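Local coordinates for probable conserved lipoprotein LpqI (Mycobacterium tuberculosis H37Rv, PDB 6GFV) that cleaves the terminal beta-1,4-linked N-acetylglucosamine from peptidoglycan fragments, a step in mycobacterial cell-wall recycling, at residues R113-A116 against R117-R121; V211-R214 against T215-Q219; S99-E102 against L103-R107; T54-T57 against I58-G61; T139-P142 against D143-I147. All blocks are in the same frame, centred on the assembly; numbering follows the deposited sequence.

Contact 1 of 5, residues R113-A116 against R117-R121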
loop_
_atom_site.group_PDB
_atom_site.type_symbol
_atom_site.label_atom_id
_atom_site.label_comp_id
_atom_site.label_asym_id
_atom_site.label_seq_id
_atom_site.Cartn_x
_atom_site.Cartn_y
_atom_site.Cartn_z
ATOM N N ARG A 113 -6.309 -18.079 8.830
ATOM C CA ARG A 113 -6.310 -17.006 9.824
ATOM C C ARG A 113 -5.220 -17.247 10.882
ATOM O O ARG A 113 -4.533 -16.321 11.274
ATOM C CB ARG A 113 -7.686 -16.879 10.490
ATOM C CG ARG A 113 -7.806 -15.669 11.406
ATOM C CD ARG A 113 -9.128 -15.622 12.147
ATOM N NE ARG A 113 -9.157 -14.492 13.066
ATOM C CZ ARG A 113 -10.250 -14.039 13.665
ATOM N NH1 ARG A 113 -11.421 -14.614 13.428
ATOM N NH2 ARG A 113 -10.179 -13.001 14.488
ATOM N N ASP A 114 -5.089 -18.493 11.338
ATOM C CA ASP A 114 -4.011 -18.902 12.253
ATOM C C ASP A 114 -2.634 -18.518 11.722
ATOM O O ASP A 114 -1.840 -17.908 12.428
ATOM C CB ASP A 114 -4.026 -20.410 12.500
ATOM C CG ASP A 114 -5.256 -20.892 13.259
ATOM O OD1 ASP A 114 -5.950 -20.086 13.896
ATOM O OD2 ASP A 114 -5.511 -22.107 13.218
ATOM N N LEU A 115 -2.357 -18.884 10.476
ATOM C CA LEU A 115 -1.031 -18.679 9.912
ATOM C C LEU A 115 -0.744 -17.200 9.745
ATOM O O LEU A 115 0.355 -16.747 10.053
ATOM C CB LEU A 115 -0.869 -19.409 8.570
ATOM C CG LEU A 115 0.465 -19.237 7.810
ATOM C CD1 LEU A 115 1.636 -19.793 8.595
ATOM C CD2 LEU A 115 0.418 -19.893 6.455
ATOM N N ALA A 116 -1.726 -16.446 9.267
ATOM C CA ALA A 116 -1.539 -15.008 9.090
ATOM C C ALA A 116 -1.248 -14.316 10.422
ATOM O O ALA A 116 -0.427 -13.408 10.484
ATOM C CB ALA A 116 -2.758 -14.377 8.432
ATOM N N ARG A 117 -1.938 -14.742 11.475
ATOM C CA ARG A 117 -1.770 -14.130 12.787
ATOM C C ARG A 117 -0.375 -14.411 13.355
ATOM O O ARG A 117 0.266 -13.520 13.901
ATOM C CB ARG A 117 -2.844 -14.614 13.758
ATOM C CG ARG A 117 -2.696 -14.065 15.174
ATOM C CD ARG A 117 -3.888 -14.415 16.069
ATOM N NE ARG A 117 -4.064 -15.856 16.272
ATOM C CZ ARG A 117 -5.000 -16.590 15.678
ATOM N NH1 ARG A 117 -5.855 -16.030 14.824
ATOM N NH2 ARG A 117 -5.080 -17.883 15.926
ATOM N N ASP A 118 0.095 -15.642 13.214
ATOM C CA ASP A 118 1.434 -15.982 13.688
ATOM C C ASP A 118 2.541 -15.209 12.962
ATOM O O ASP A 118 3.396 -14.594 13.595
ATOM C CB ASP A 118 1.690 -17.476 13.538
ATOM C CG ASP A 118 3.013 -17.887 14.139
ATOM O OD1 ASP A 118 3.115 -17.899 15.379
ATOM O OD2 ASP A 118 3.945 -18.153 13.374
ATOM N N ARG A 119 2.527 -15.271 11.634
ATOM C CA ARG A 119 3.453 -14.499 10.803
ATOM C C ARG A 119 3.363 -12.997 11.101
ATOM O O ARG A 119 4.377 -12.306 11.157
ATOM C CB ARG A 119 3.190 -14.771 9.311
ATOM C CG ARG A 119 3.625 -16.188 8.824
ATOM C CD ARG A 119 3.285 -16.490 7.347
ATOM N NE ARG A 119 4.229 -15.899 6.406
ATOM C CZ ARG A 119 5.395 -16.439 6.060
ATOM N NH1 ARG A 119 5.767 -17.605 6.567
ATOM N NH2 ARG A 119 6.194 -15.809 5.202
ATOM N N GLY A 120 2.149 -12.498 11.316
ATOM C CA GLY A 120 1.944 -11.090 11.634
ATOM C C GLY A 120 2.541 -10.710 12.982
ATOM O O GLY A 120 3.084 -9.617 13.157
ATOM N N ARG A 121 2.421 -11.623 13.937
ATOM C CA ARG A 121 2.981 -11.450 15.267
ATOM C C ARG A 121 4.508 -11.301 15.225
ATOM O O ARG A 121 5.073 -10.436 15.880
ATOM C CB ARG A 121 2.590 -12.641 16.134
ATOM C CG ARG A 121 2.565 -12.374 17.616
ATOM C CD ARG A 121 2.437 -13.675 18.396
ATOM N NE ARG A 121 1.065 -14.158 18.444
ATOM C CZ ARG A 121 0.655 -15.346 18.003
ATOM N NH1 ARG A 121 1.513 -16.208 17.475
ATOM N NH2 ARG A 121 -0.625 -15.673 18.104
HETATM O O HOH W 1 -8.053 -18.158 13.951
#
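Ala116 and Gly120 form the tight side of this helical turn. Gly120 N donates to Ala116 O at 2.9 Å, the glycine lying close over that oxygen, and the small Ala116 suits a face against helix 156-172, where it touches Tyr166. Arg119 belongs to the same buried side. Its aliphatic part runs alongside Leu115, the two side chains pointing the same way, with Leu115 CD1 3.9 Å from Arg119 CD. A bend at the CG-CD bond (chi3 80°) turns the guanidinium toward Glu81, in a salt bridge, and toward the carbonyl of Gly95.

All of this lies within helix 109-126 of the TIM-barrel domain of a family 3 glycoside hydrolase, and the i to i+4 backbone bonds run without a break: Arg117 N to Arg113 O, Asp118 N to Asp114 O, Arg119 N to Leu115 O.

The looser flank is polar. Asp114 OD1 accepts a hydrogen bond from Arg117 NH2 at 3.1 Å, an i to i+3 salt bridge that is far from flat, since the carboxylate and guanidinium planes stand 77° apart and the N-H points only roughly at the oxygen (139°). A water in the plane of the Arg117 guanidinium, at its edge, spans the same pair, donating to Asp114 OD1 and accepting from Arg117 NH1. Arg113 NE comes within 4.0 Å of Arg117 NH1, a closeness of like charges probably offset by Asp172, whose OD2 forms salt bridges with both.

Contact 2 of 5, residues V211-R214 against T215-Q219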
loop_
_atom_site.group_PDB
_atom_site.type_symbol
_atom_site.label_atom_id
_atom_site.label_comp_id
_atom_site.label_asym_id
_atom_site.label_seq_id
_atom_site.Cartn_x
_atom_site.Cartn_y
_atom_site.Cartn_z
ATOM N N VAL A 211 -16.111 -7.940 -6.622
ATOM C CA VAL A 211 -17.004 -8.503 -5.605
ATOM C C VAL A 211 -16.355 -8.735 -4.197
ATOM O O VAL A 211 -16.975 -8.409 -3.193
ATOM C CB VAL A 211 -17.633 -9.822 -6.117
ATOM C CG1 VAL A 211 -18.373 -10.550 -5.002
ATOM C CG2 VAL A 211 -18.578 -9.528 -7.300
ATOM N N PRO A 212 -15.117 -9.275 -4.127
ATOM C CA PRO A 212 -14.470 -9.360 -2.808
ATOM C C PRO A 212 -14.386 -8.022 -2.070
ATOM O O PRO A 212 -14.607 -7.999 -0.874
ATOM C CB PRO A 212 -13.068 -9.883 -3.142
ATOM C CG PRO A 212 -13.286 -10.706 -4.341
ATOM C CD PRO A 212 -14.287 -9.915 -5.158
ATOM N N TYR A 213 -14.111 -6.933 -2.769
ATOM C CA TYR A 213 -13.987 -5.645 -2.099
ATOM C C TYR A 213 -15.278 -5.203 -1.390
ATOM O O TYR A 213 -15.194 -4.550 -0.365
ATOM C CB TYR A 213 -13.544 -4.549 -3.086
ATOM C CG TYR A 213 -12.106 -4.678 -3.582
ATOM C CD1 TYR A 213 -11.044 -4.113 -2.888
ATOM C CD2 TYR A 213 -11.821 -5.354 -4.750
ATOM C CE1 TYR A 213 -9.737 -4.231 -3.347
ATOM C CE2 TYR A 213 -10.520 -5.474 -5.219
ATOM C CZ TYR A 213 -9.489 -4.908 -4.522
ATOM O OH TYR A 213 -8.215 -5.057 -5.011
ATOM N N ARG A 214 -16.452 -5.545 -1.925
ATOM C CA ARG A 214 -17.729 -5.086 -1.331
ATOM C C ARG A 214 -17.826 -5.365 0.168
ATOM O O ARG A 214 -18.379 -4.572 0.910
ATOM C CB ARG A 214 -18.942 -5.728 -2.020
ATOM C CG ARG A 214 -19.071 -5.481 -3.513
ATOM C CD ARG A 214 -20.301 -6.238 -4.048
ATOM N NE ARG A 214 -20.418 -6.169 -5.496
ATOM C CZ ARG A 214 -21.202 -6.954 -6.221
ATOM N NH1 ARG A 214 -21.931 -7.885 -5.634
ATOM N NH2 ARG A 214 -21.241 -6.816 -7.539
ATOM N N THR A 215 -17.270 -6.486 0.612
ATOM C CA THR A 215 -17.315 -6.802 2.028
ATOM C C THR A 215 -15.974 -6.568 2.741
ATOM O O THR A 215 -15.960 -6.267 3.916
ATOM C CB THR A 215 -17.770 -8.254 2.259
ATOM O OG1 THR A 215 -16.820 -9.148 1.699
ATOM C CG2 THR A 215 -19.117 -8.512 1.592
ATOM N N LEU A 216 -14.848 -6.673 2.048
ATOM C CA LEU A 216 -13.568 -6.569 2.767
ATOM C C LEU A 216 -13.159 -5.128 3.118
ATOM O O LEU A 216 -12.387 -4.916 4.056
ATOM C CB LEU A 216 -12.450 -7.237 1.967
ATOM C CG LEU A 216 -12.597 -8.742 1.748
ATOM C CD1 LEU A 216 -11.322 -9.299 1.155
ATOM C CD2 LEU A 216 -12.962 -9.466 3.037
ATOM N N VAL A 217 -13.671 -4.139 2.385
ATOM C CA VAL A 217 -13.284 -2.757 2.656
ATOM C C VAL A 217 -13.924 -2.217 3.930
ATOM O O VAL A 217 -13.524 -1.168 4.417
ATOM C CB VAL A 217 -13.636 -1.798 1.489
ATOM C CG1 VAL A 217 -13.040 -2.287 0.180
ATOM C CG2 VAL A 217 -15.148 -1.612 1.371
ATOM N N THR A 218 -14.895 -2.947 4.477
ATOM C CA THR A 218 -15.612 -2.499 5.667
ATOM C C THR A 218 -15.036 -3.036 6.963
ATOM O O THR A 218 -15.551 -2.732 8.041
ATOM C CB THR A 218 -17.094 -2.922 5.635
ATOM O OG1 THR A 218 -17.194 -4.351 5.691
ATOM C CG2 THR A 218 -17.746 -2.430 4.392
ATOM N N GLN A 219 -13.993 -3.854 6.867
ATOM C CA GLN A 219 -13.453 -4.489 8.065
ATOM C C GLN A 219 -12.171 -3.794 8.531
ATOM O O GLN A 219 -11.072 -4.258 8.267
ATOM C CB GLN A 219 -13.238 -5.991 7.806
ATOM C CG GLN A 219 -14.568 -6.762 7.684
ATOM C CD GLN A 219 -14.433 -8.162 7.092
ATOM O OE1 GLN A 219 -13.356 -8.575 6.658
ATOM N NE2 GLN A 219 -15.535 -8.901 7.080
HETATM O O HOH W 2 -18.362 -9.864 -1.238
#
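Leu216 N donates to Pro212 O at 3.2 Å, and Thr215 N reaches the same oxygen in a weak bond. One residue on, Val217 N is satisfied by Tyr213 O, also at 3.2 Å. Proline fits early in helix 211-216 of the TIM-barrel domain, where its missing N-H costs little, while its carbonyl still takes donors from ahead.

Val211 O accepts from Arg214 N and from a water at 2.8 Å, which also makes a weak link to Thr215 OG1. A type I turn runs from Leu216 to Gln219. There Thr218, with its hydroxyl held between backbone N and carbonyl carbon (chi1 65°), donates OG1 to Thr215 O at 2.9 Å and so gives that carbonyl a donor.

The apolar share falls to Tyr213 and Val217, whose side chains cross at about a right angle. Val217 CG1 meets Tyr213 CB at 4.0 Å and lies at the edge of the ring, near its plane; the ring also packs edge-to-face with Phe182. The Tyr213 side chain is about 6 Å from that of Lys180, a probable substrate-binding residue. Val211 CG2 sits 3.8 Å above the centre of the Arg214 guanidinium, whose NE bonds to Tyr256 O.

The carbonyls of Val211, Pro212, Tyr213 and Thr215 are thus served by backbone N-H groups, a threonine hydroxyl and water, which is consistent with burial of Tyr213 and Leu216 against Leu179 of strand 176-182.

Contact 3 of 5, residues S99-E102 against L103-R107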
loop_
_atom_site.group_PDB
_atom_site.type_symbol
_atom_site.label_atom_id
_atom_site.label_comp_id
_atom_site.label_asym_id
_atom_site.label_seq_id
_atom_site.Cartn_x
_atom_site.Cartn_y
_atom_site.Cartn_z
ATOM N N SER A 99 2.204 -20.840 -1.078
ATOM C CA SER A 99 1.583 -19.750 -1.819
ATOM C C SER A 99 0.144 -19.548 -1.373
ATOM O O SER A 99 -0.425 -20.397 -0.692
ATOM C CB SER A 99 1.607 -20.030 -3.324
ATOM O OG SER A 99 0.848 -21.187 -3.638
ATOM N N ALA A 100 -0.441 -18.429 -1.778
ATOM C CA ALA A 100 -1.864 -18.185 -1.550
ATOM C C ALA A 100 -2.736 -19.290 -2.162
ATOM O O ALA A 100 -3.664 -19.779 -1.536
ATOM C CB ALA A 100 -2.262 -16.838 -2.116
ATOM N N ARG A 101 -2.424 -19.658 -3.397
ATOM C CA ARG A 101 -3.188 -20.667 -4.130
ATOM C C ARG A 101 -3.078 -22.012 -3.437
ATOM O O ARG A 101 -4.060 -22.728 -3.290
ATOM C CB ARG A 101 -2.706 -20.748 -5.585
ATOM C CG ARG A 101 -3.161 -21.998 -6.365
ATOM C CD ARG A 101 -2.869 -21.862 -7.842
ATOM N NE ARG A 101 -3.639 -20.781 -8.460
ATOM C CZ ARG A 101 -3.376 -20.258 -9.651
ATOM N NH1 ARG A 101 -2.357 -20.704 -10.368
ATOM N NH2 ARG A 101 -4.129 -19.282 -10.125
ATOM N N GLU A 102 -1.884 -22.343 -2.973
ATOM C CA GLU A 102 -1.690 -23.588 -2.242
ATOM C C GLU A 102 -2.442 -23.608 -0.894
ATOM O O GLU A 102 -3.044 -24.619 -0.528
ATOM C CB GLU A 102 -0.201 -23.833 -2.036
ATOM C CG GLU A 102 0.112 -25.124 -1.324
ATOM C CD GLU A 102 1.565 -25.527 -1.465
ATOM O OE1 GLU A 102 2.378 -24.691 -1.922
ATOM O OE2 GLU A 102 1.887 -26.677 -1.109
ATOM N N LEU A 103 -2.409 -22.493 -0.166
ATOM C CA LEU A 103 -3.166 -22.349 1.084
ATOM C C LEU A 103 -4.651 -22.666 0.934
ATOM O O LEU A 103 -5.199 -23.477 1.670
ATOM C CB LEU A 103 -3.025 -20.930 1.627
ATOM C CG LEU A 103 -1.749 -20.541 2.364
ATOM C CD1 LEU A 103 -1.812 -19.078 2.788
ATOM C CD2 LEU A 103 -1.572 -21.437 3.569
ATOM N N ALA A 104 -5.300 -22.014 -0.026
ATOM C CA ALA A 104 -6.736 -22.165 -0.212
ATOM C C ALA A 104 -7.092 -23.596 -0.590
ATOM O O ALA A 104 -8.223 -24.020 -0.415
ATOM C CB ALA A 104 -7.251 -21.173 -1.271
ATOM N N GLN A 105 -6.112 -24.351 -1.073
ATOM C CA GLN A 105 -6.342 -25.731 -1.485
ATOM C C GLN A 105 -6.039 -26.789 -0.434
ATOM O O GLN A 105 -6.502 -27.918 -0.546
ATOM C CB GLN A 105 -5.520 -26.038 -2.726
ATOM C CG GLN A 105 -6.162 -25.509 -3.990
ATOM C CD GLN A 105 -5.267 -25.643 -5.188
ATOM O OE1 GLN A 105 -4.290 -26.389 -5.167
ATOM N NE2 GLN A 105 -5.590 -24.913 -6.248
ATOM N N THR A 106 -5.248 -26.431 0.567
ATOM C CA THR A 106 -4.713 -27.416 1.490
ATOM C C THR A 106 -5.013 -27.129 2.970
ATOM O O THR A 106 -4.785 -27.994 3.807
ATOM C CB THR A 106 -3.183 -27.553 1.303
ATOM O OG1 THR A 106 -2.548 -26.287 1.516
ATOM C CG2 THR A 106 -2.857 -28.026 -0.104
ATOM N N ARG A 107 -5.525 -25.934 3.286
ATOM C CA ARG A 107 -5.881 -25.573 4.664
ATOM C C ARG A 107 -7.269 -24.907 4.755
ATOM O O ARG A 107 -7.735 -24.295 3.790
ATOM C CB ARG A 107 -4.827 -24.636 5.282
ATOM C CG ARG A 107 -3.366 -25.112 5.202
ATOM C CD ARG A 107 -2.434 -24.426 6.225
ATOM N NE ARG A 107 -1.023 -24.700 5.922
ATOM C CZ ARG A 107 0.024 -24.369 6.679
ATOM N NH1 ARG A 107 -0.128 -23.742 7.845
ATOM N NH2 ARG A 107 1.248 -24.679 6.263
#
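Glu102 O takes two donors near the end of this short helix. Thr106 OG1 donates to it at 2.7 Å and Gln105 N at 3.1 Å, from opposite faces of the carbonyl plane, both well out of that plane. The threonine can do this because its hydroxyl is turned back between backbone N and carbonyl carbon (chi1 58°), which lays it over the preceding turn. Gln105 N has a second, weak bond to Arg101 O, so it is shared between an i-3 and an i-4 acceptor, as happens where a helix tightens before it ends. The last backbone donors, Thr106 N and Arg107 N, go to Leu103 O. Upstream the pattern is regular: Leu103 N donates to Ser99 O at 2.9 Å and Ala104 N to Ala100 O at 3.2 Å. At the start, Ser99 OG accepts from Glu102 N at 3.0 Å, a capping bond for which a short hydroxyl side chain is well suited.

Van der Waals contacts are fewer. Arg101 and Gln105 lie side by side, pointing the same way, with Gln105 NE2 3.8 Å from Arg101 CG. Charge enters through Arg101, whose bend at chi3 (-65°) accompanies a reach to the loop beyond strand 130-131, where NH1 meets Asp143 and the Ala141 carbonyl. Leu103, a buried apolar residue, packs on Leu115 of helix 109-126.

The whole is a serine N-capped helix of under two turns in the hydrolase domain. Its first residue, Ala100, has its side chain about 5 Å from that of Arg150, a likely substrate-binding residue by analogy with relatives.

Contact 4 of 5, residues T54-T57 against I58-G61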
loop_
_atom_site.group_PDB
_atom_site.type_symbol
_atom_site.label_atom_id
_atom_site.label_comp_id
_atom_site.label_asym_id
_atom_site.label_seq_id
_atom_site.Cartn_x
_atom_site.Cartn_y
_atom_site.Cartn_z
ATOM N N THR A 54 16.698 -4.370 0.291
ATOM C CA THR A 54 16.977 -3.868 1.637
ATOM C C THR A 54 17.853 -4.858 2.432
ATOM O O THR A 54 17.599 -6.057 2.434
ATOM C CB THR A 54 15.658 -3.574 2.398
ATOM O OG1 THR A 54 14.968 -2.506 1.737
ATOM C CG2 THR A 54 15.912 -3.160 3.823
ATOM N N ASP A 55 18.893 -4.338 3.074
ATOM C CA ASP A 55 19.734 -5.118 3.982
ATOM C C ASP A 55 18.965 -5.373 5.274
ATOM O O ASP A 55 18.708 -4.458 6.035
ATOM C CB ASP A 55 21.052 -4.375 4.268
ATOM C CG ASP A 55 22.045 -5.202 5.078
ATOM O OD1 ASP A 55 21.629 -6.079 5.862
ATOM O OD2 ASP A 55 23.261 -4.961 4.925
ATOM N N LEU A 56 18.619 -6.627 5.512
ATOM C CA LEU A 56 17.818 -7.007 6.655
ATOM C C LEU A 56 18.497 -6.839 8.038
ATOM O O LEU A 56 17.837 -7.002 9.064
ATOM C CB LEU A 56 17.364 -8.454 6.483
ATOM C CG LEU A 56 16.445 -8.778 5.300
ATOM C CD1 LEU A 56 15.995 -10.215 5.381
ATOM C CD2 LEU A 56 15.239 -7.844 5.254
ATOM N N THR A 57 19.788 -6.523 8.088
ATOM C CA THR A 57 20.420 -6.243 9.383
ATOM C C THR A 57 19.899 -4.942 9.961
ATOM O O THR A 57 20.195 -4.625 11.099
ATOM C CB THR A 57 21.972 -6.148 9.333
ATOM O OG1 THR A 57 22.383 -5.118 8.433
ATOM C CG2 THR A 57 22.602 -7.479 8.932
ATOM N N ILE A 58 19.116 -4.200 9.183
ATOM C CA ILE A 58 18.434 -3.013 9.692
ATOM C C ILE A 58 17.575 -3.361 10.909
ATOM O O ILE A 58 17.358 -2.508 11.762
ATOM C CB ILE A 58 17.545 -2.319 8.584
ATOM C CG1 ILE A 58 17.080 -0.932 9.026
ATOM C CG2 ILE A 58 16.351 -3.174 8.195
ATOM C CD1 ILE A 58 16.354 -0.120 7.933
ATOM N N PHE A 59 17.121 -4.613 11.014
ATOM C CA PHE A 59 16.269 -5.013 12.134
ATOM C C PHE A 59 17.053 -5.256 13.434
ATOM O O PHE A 59 16.462 -5.411 14.495
ATOM C CB PHE A 59 15.450 -6.262 11.773
ATOM C CG PHE A 59 14.345 -6.003 10.753
ATOM C CD1 PHE A 59 13.339 -5.085 11.015
ATOM C CD2 PHE A 59 14.325 -6.677 9.550
ATOM C CE1 PHE A 59 12.335 -4.836 10.092
ATOM C CE2 PHE A 59 13.330 -6.436 8.621
ATOM C CZ PHE A 59 12.332 -5.512 8.891
ATOM N N ASP A 60 18.381 -5.259 13.351
ATOM C CA ASP A 60 19.204 -5.663 14.491
ATOM C C ASP A 60 19.521 -4.545 15.509
ATOM O O ASP A 60 20.471 -4.644 16.290
ATOM C CB ASP A 60 20.515 -6.277 13.975
ATOM C CG ASP A 60 20.289 -7.518 13.118
ATOM O OD1 ASP A 60 19.279 -8.219 13.322
ATOM O OD2 ASP A 60 21.138 -7.807 12.251
ATOM N N GLY A 61 18.715 -3.496 15.532
ATOM C CA GLY A 61 18.922 -2.436 16.494
ATOM C C GLY A 61 18.825 -1.073 15.864
ATOM O O GLY A 61 18.432 -0.118 16.524
HETATM O O HOH W 3 18.110 -9.325 10.802
#
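The Phe59 ring has Ile58 CG2 over the centre of one face, 4.2 Å above its plane, and Leu56 beside it. Leu56 and Phe59 run alongside each other, pointing the same way, and Leu56 CD2 comes within 4.1 Å of Phe59 CE2. Both continue onto Ile50 of strand 47-50, so branched and aromatic carbon fits the side facing that strand. The Asp55 carboxylate, another flat group here, receives Thr57 N at OD1, on the anti side and 29° out of its plane, at 2.9 Å. This is an Asx turn, and chi1 of -173° sets the carboxylate CG opposite the Asp55 backbone N.

The segment is part of the loop between strand 47-50 and helix 62-69 of the TIM-barrel domain, and it curls through three successive i to i+3 bonds. Ile58 N donates to Asp55 O at 3.2 Å, Phe59 N to Leu56 O, and Asp60 N to Thr57 O at 3.0 Å. Leu56 O also accepts a hydrogen bond from a water that donates in turn to Asp60 OD1, tying that carboxylate to the preceding turn.

On the exposed side the Asp60 side chain crosses that of Thr57 at a slant, Asp60 OD2 lying 3.5 Å from Thr57 CB. Near the side facing strand 47-50 lies Arg88, a probable substrate-binding residue: Leu56 touches its side chain, and Thr54 O accepts a weak bond from its NH2.

Contact 5 of 5, residues T139-P142 against D143-I147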
loop_
_atom_site.group_PDB
_atom_site.type_symbol
_atom_site.label_atom_id
_atom_site.label_comp_id
_atom_site.label_asym_id
_atom_site.label_seq_id
_atom_site.Cartn_x
_atom_site.Cartn_y
_atom_site.Cartn_z
ATOM N N THR A 139 -8.047 -15.124 -10.402
ATOM C CA THR A 139 -7.526 -15.706 -11.644
ATOM C C THR A 139 -7.329 -17.221 -11.589
ATOM O O THR A 139 -7.218 -17.803 -10.518
ATOM C CB THR A 139 -6.168 -15.089 -12.059
ATOM O OG1 THR A 139 -5.772 -15.636 -13.321
ATOM C CG2 THR A 139 -5.083 -15.390 -11.037
ATOM N N ASP A 140 -7.286 -17.848 -12.761
ATOM C CA ASP A 140 -6.894 -19.245 -12.875
ATOM C C ASP A 140 -5.668 -19.400 -13.776
ATOM O O ASP A 140 -5.421 -20.476 -14.316
ATOM C CB ASP A 140 -8.055 -20.097 -13.405
ATOM C CG ASP A 140 -8.568 -19.622 -14.753
ATOM O OD1 ASP A 140 -8.068 -18.607 -15.275
ATOM O OD2 ASP A 140 -9.487 -20.262 -15.296
ATOM N N ALA A 141 -4.898 -18.329 -13.930
ATOM C CA ALA A 141 -3.666 -18.362 -14.728
ATOM C C ALA A 141 -2.609 -19.292 -14.110
ATOM O O ALA A 141 -2.682 -19.591 -12.924
ATOM C CB ALA A 141 -3.115 -16.958 -14.882
ATOM N N PRO A 142 -1.625 -19.755 -14.914
ATOM C CA PRO A 142 -0.580 -20.658 -14.407
ATOM C C PRO A 142 0.177 -20.127 -13.179
ATOM O O PRO A 142 0.273 -18.919 -13.006
ATOM C CB PRO A 142 0.358 -20.805 -15.610
ATOM C CG PRO A 142 -0.547 -20.648 -16.787
ATOM C CD PRO A 142 -1.544 -19.595 -16.377
ATOM N N ASP A 143 0.694 -21.040 -12.353
ATOM C CA ASP A 143 1.356 -20.711 -11.089
ATOM C C ASP A 143 2.420 -19.619 -11.197
ATOM O O ASP A 143 2.438 -18.680 -10.410
ATOM C CB ASP A 143 1.988 -21.971 -10.476
ATOM C CG ASP A 143 0.970 -22.872 -9.797
ATOM O OD1 ASP A 143 -0.221 -22.513 -9.767
ATOM O OD2 ASP A 143 1.353 -23.938 -9.276
ATOM N N ASP A 144 3.302 -19.736 -12.177
ATOM C CA ASP A 144 4.440 -18.833 -12.279
ATOM C C ASP A 144 4.167 -17.523 -13.033
ATOM O O ASP A 144 5.088 -16.739 -13.251
ATOM C CB ASP A 144 5.613 -19.568 -12.931
ATOM C CG ASP A 144 6.420 -20.384 -11.932
ATOM O OD1 ASP A 144 6.502 -19.988 -10.751
ATOM O OD2 ASP A 144 6.961 -21.437 -12.321
ATOM N N THR A 145 2.919 -17.268 -13.418
ATOM C CA THR A 145 2.596 -16.006 -14.086
ATOM C C THR A 145 2.551 -14.862 -13.071
ATOM O O THR A 145 2.601 -15.103 -11.868
ATOM C CB THR A 145 1.252 -16.083 -14.870
ATOM O OG1 THR A 145 0.182 -16.446 -13.991
ATOM C CG2 THR A 145 1.342 -17.118 -15.950
ATOM N N VAL A 146 2.476 -13.626 -13.562
ATOM C CA VAL A 146 2.614 -12.421 -12.730
ATOM C C VAL A 146 1.720 -12.403 -11.486
ATOM O O VAL A 146 2.146 -11.987 -10.404
ATOM C CB VAL A 146 2.356 -11.147 -13.577
ATOM C CG1 VAL A 146 1.051 -11.252 -14.353
ATOM C CG2 VAL A 146 2.364 -9.903 -12.708
ATOM N N ILE A 147 0.491 -12.878 -11.608
ATOM C CA ILE A 147 -0.304 -13.096 -10.413
ATOM C C ILE A 147 -0.211 -14.563 -10.058
ATOM O O ILE A 147 0.353 -14.903 -9.034
ATOM C CB ILE A 147 -1.776 -12.667 -10.576
ATOM C CG1 ILE A 147 -1.865 -11.197 -10.970
ATOM C CG2 ILE A 147 -2.525 -12.851 -9.266
ATOM C CD1 ILE A 147 -1.154 -10.257 -10.016
#
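A hydroxyl and an amide of one threonine grip a single carbonyl in this beta turn, Pro142 to Thr145, in the long loop between strand 130-131 and helix 156-172 of the barrel domain. Thr145 N donates to Pro142 O at 3.1 Å and closes the type I turn from above the carbonyl plane. Thr145 OG1 reaches the same oxygen at 2.7 Å, in that plane. The two donors therefore use different directions around one acceptor. A chi1 of 58° tucks the hydroxyl between the backbone N and carbonyl carbon of Thr145, while CG2 is turned onto the proline ring, 3.8 Å from Pro142 CD. The two side chains cross at a slant, and Ala141 CB adds a 3.5 Å contact to Thr145 OG1. Proline is tolerated at the first position, which contributes its carbonyl and needs no N-H for the turn.

Beyond the ends of the turn the loop is tied by other means. Thr139 OG1 accepts from Ala141 N at 2.9 Å, an ST turn, while its methyl CG2 meets Ile147 CG2 at 4.0 Å, so that one branch is polar and the other apolar. Asp143, within the turn, faces helix 100-106.

It is a type I turn whose last residue also bonds the first carbonyl through its side chain, followed by a loop near the probable substrate site: the Ile147 side chain is about 4 Å from those of His181 and Arg150, and Val146 O accepts from Arg150 NH1.

All five contacts are local and partly buried, so they differ in chemistry more than in depth. Contacts 1, 2 and 3 rest on helical backbone bonds, whereas contacts 4 and 5 are loops turned by i to i+3 backbone bonds with added side-chain bonds. Two pairs touch. Leu115 of contact 1 packs on Leu103 of contact 3, apolar carbon joining consecutive helices, while Arg101 of contact 3 meets Ala141 O and Asp143 of contact 5, a charged join between helix and loop. Contacts 2 and 4 stand on opposite sides of the chain's centre, about 35 Å between centres. Salt bridging inside the contact is prominent in contact 1, and aromatic packing in 2 and 4.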